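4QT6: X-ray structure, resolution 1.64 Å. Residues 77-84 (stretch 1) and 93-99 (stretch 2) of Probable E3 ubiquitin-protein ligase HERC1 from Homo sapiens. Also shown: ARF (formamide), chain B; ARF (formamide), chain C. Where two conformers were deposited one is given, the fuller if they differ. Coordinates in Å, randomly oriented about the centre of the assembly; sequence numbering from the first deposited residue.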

# COMPACT_ATOMS: atom_id res chain seq x y z
N LEU A 77 -5.97 -2.57 -1.58
CA LEU A 77 -5.30 -2.35 -0.31
C LEU A 77 -5.25 -3.57 0.57
O LEU A 77 -6.16 -4.42 0.56
CB LEU A 77 -5.97 -1.21 0.45
CG LEU A 77 -5.92 0.15 -0.21
CD1 LEU A 77 -6.82 1.14 0.53
CD2 LEU A 77 -4.49 0.67 -0.29
N TYR A 78 -4.21 -3.62 1.39
CA TYR A 78 -3.90 -4.71 2.30
C TYR A 78 -3.64 -4.06 3.67
O TYR A 78 -2.75 -3.21 3.84
CB TYR A 78 -2.71 -5.52 1.73
CG TYR A 78 -2.08 -6.61 2.54
CD1 TYR A 78 -2.83 -7.39 3.41
CD2 TYR A 78 -0.74 -6.96 2.34
CE1 TYR A 78 -2.23 -8.41 4.15
CE2 TYR A 78 -0.14 -7.99 3.06
CZ TYR A 78 -0.89 -8.72 3.95
OH TYR A 78 -0.27 -9.73 4.66
N ARG A 79 -4.46 -4.45 4.64
CA ARG A 79 -4.54 -3.77 5.94
C ARG A 79 -3.67 -4.43 7.02
O ARG A 79 -3.79 -5.64 7.29
CB ARG A 79 -6.02 -3.76 6.37
CG ARG A 79 -6.33 -3.09 7.69
CD ARG A 79 -7.83 -3.08 7.90
NE ARG A 79 -8.22 -2.69 9.25
CZ ARG A 79 -9.37 -3.03 9.83
NH1 ARG A 79 -10.27 -3.80 9.19
NH2 ARG A 79 -9.62 -2.62 11.07
N ALA A 80 -2.80 -3.62 7.64
CA ALA A 80 -1.83 -4.12 8.60
C ALA A 80 -2.51 -4.80 9.79
O ALA A 80 -2.13 -5.91 10.18
CB ALA A 80 -0.96 -2.98 9.09
N TYR A 81 -3.52 -4.13 10.33
CA TYR A 81 -4.10 -4.53 11.62
C TYR A 81 -4.68 -5.94 11.60
O TYR A 81 -4.52 -6.68 12.56
CB TYR A 81 -5.18 -3.54 12.02
CG TYR A 81 -5.97 -3.98 13.24
CD1 TYR A 81 -5.40 -3.94 14.49
CD2 TYR A 81 -7.25 -4.47 13.11
CE1 TYR A 81 -6.10 -4.36 15.61
CE2 TYR A 81 -7.97 -4.90 14.23
CZ TYR A 81 -7.38 -4.82 15.47
OH TYR A 81 -8.07 -5.24 16.61
N SER A 82 -5.37 -6.28 10.52
CA SER A 82 -6.14 -7.51 10.39
C SER A 82 -5.72 -8.45 9.26
O SER A 82 -6.21 -9.59 9.17
CB SER A 82 -7.59 -7.12 10.15
OG SER A 82 -7.71 -6.32 8.97
N GLY A 83 -4.89 -7.98 8.33
CA GLY A 83 -4.62 -8.76 7.13
C GLY A 83 -5.72 -8.74 6.07
O GLY A 83 -5.57 -9.40 5.04
N ASN A 84 -6.79 -7.96 6.28
CA ASN A 84 -7.89 -7.86 5.32
C ASN A 84 -7.44 -7.16 4.05
O ASN A 84 -6.46 -6.41 4.06
CB ASN A 84 -9.11 -7.10 5.89
CG ASN A 84 -9.87 -7.89 6.95
OD1 ASN A 84 -9.91 -7.50 8.11
ND2 ASN A 84 -10.45 -9.01 6.56
N ARF B . -6.47 -0.66 14.46
C ARF B . -7.55 -1.10 13.80
O ARF B . -7.62 -1.02 12.59
N ARF C . 0.66 -11.92 3.00
C ARF C . 0.51 -13.23 3.21
O ARF C . -0.12 -13.63 4.18
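Stretch 2, residues 93-99: LTLSSFT

How does stretch 2 run along stretch 1? Residues 94-98 run antiparallel to residues 80-84, so that Thr 94 falls beside Asn 84 (CA to CA 4.7 Å), Ser 97 beside Gly 83 (CA to CA 4.0 Å) and Phe 98 beside Ala 80 (CA to CA 4.7 Å). Stretch 1 leaves its strand after Arg 79 and turns, the turn being closed by the bond from Gly 83 N to Arg 79 O (2.8 Å). From Leu 95 onward, stretch 2 is extended but irregular, and it runs alongside this turn.

Which hydrogen bonds hold the two together? Two are between backbones: Leu 95 N donates to Gly 83 O at 2.8 Å, and Phe 98 N to Ala 80 O at 2.9 Å. Between them the Tyr 78 hydroxyl, OH, donates to Ser 96 O at 2.6 Å. One water bridges the backbones further, donating to Ser 82 O (3.1 Å) and Leu 95 O (2.9 Å).

What packs around the aromatic rings? Tyr 78 points toward stretch 2 and is sandwiched, with Leu 95 over one face and Phe 98 over the opposite one. Tyr 78 CE1 lies 3.6 Å from Leu 95 CB, and Tyr 78 CE2 3.6 Å from Phe 98 CE1, where Phe 98 presents its edge. In its p rotamer, at chi1 56°, Phe 98 also has a ring face against Ala 80, whose CA is 3.5 Å from the ring centroid.

Why is the approach so close at Gly 83? Gly 83 CA comes within 3.3 Å of Leu 95 O, a CA-H...O contact. A CB here would clash with that oxygen, and the positive phi of 76° independently favours glycine.

Does formamide join the contact? The chain C molecule bridges it: its N donates to Tyr 78 OH (2.9 Å), while its O accepts from Ser 96 N (3.0 Å).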

# COMPACT_ATOMS: atom_id res chain seq x y z
N LEU A 93 -11.06 -13.04 1.24
CA LEU A 93 -9.71 -13.50 1.53
C LEU A 93 -9.02 -12.59 2.54
O LEU A 93 -9.00 -11.37 2.39
CB LEU A 93 -8.86 -13.58 0.26
CG LEU A 93 -7.39 -13.97 0.40
CD1 LEU A 93 -7.21 -15.37 0.96
CD2 LEU A 93 -6.70 -13.84 -0.94
N THR A 94 -8.47 -13.19 3.58
CA THR A 94 -7.70 -12.47 4.58
C THR A 94 -6.29 -13.02 4.56
O THR A 94 -6.09 -14.24 4.50
CB THR A 94 -8.37 -12.62 5.97
OG1 THR A 94 -9.73 -12.18 5.88
CG2 THR A 94 -7.67 -11.81 7.04
N LEU A 95 -5.29 -12.14 4.56
CA LEU A 95 -3.91 -12.57 4.59
C LEU A 95 -3.34 -12.31 5.98
O LEU A 95 -4.09 -12.01 6.91
CB LEU A 95 -3.11 -11.87 3.48
CG LEU A 95 -3.55 -12.09 2.03
CD1 LEU A 95 -2.69 -11.27 1.06
CD2 LEU A 95 -3.53 -13.57 1.66
N SER A 96 -2.03 -12.45 6.16
CA SER A 96 -1.45 -12.22 7.47
C SER A 96 -1.54 -10.75 7.85
O SER A 96 -1.44 -9.87 6.99
CB SER A 96 0.01 -12.66 7.52
OG SER A 96 0.14 -14.05 7.25
N SER A 97 -1.73 -10.49 9.13
CA SER A 97 -1.56 -9.14 9.66
C SER A 97 -0.08 -8.78 9.60
O SER A 97 0.78 -9.65 9.45
CB SER A 97 -2.07 -9.06 11.11
OG SER A 97 -1.31 -9.90 11.96
N PHE A 98 0.23 -7.49 9.68
CA PHE A 98 1.62 -7.07 9.72
C PHE A 98 1.74 -5.78 10.52
O PHE A 98 0.73 -5.13 10.82
CB PHE A 98 2.22 -6.95 8.31
CG PHE A 98 1.47 -6.02 7.39
CD1 PHE A 98 0.40 -6.48 6.64
CD2 PHE A 98 1.84 -4.69 7.23
CE1 PHE A 98 -0.29 -5.65 5.77
CE2 PHE A 98 1.16 -3.86 6.36
CZ PHE A 98 0.09 -4.32 5.64
N THR A 99 2.97 -5.44 10.89
CA THR A 99 3.20 -4.32 11.79
C THR A 99 4.61 -3.77 11.63
O THR A 99 5.36 -4.16 10.70
CB THR A 99 2.93 -4.74 13.27
OG1 THR A 99 2.85 -3.58 14.11
CG2 THR A 99 3.97 -5.69 13.77
O HOH W 1 -4.84 -12.34 9.67
O HOH W 2 -10.25 -9.38 3.57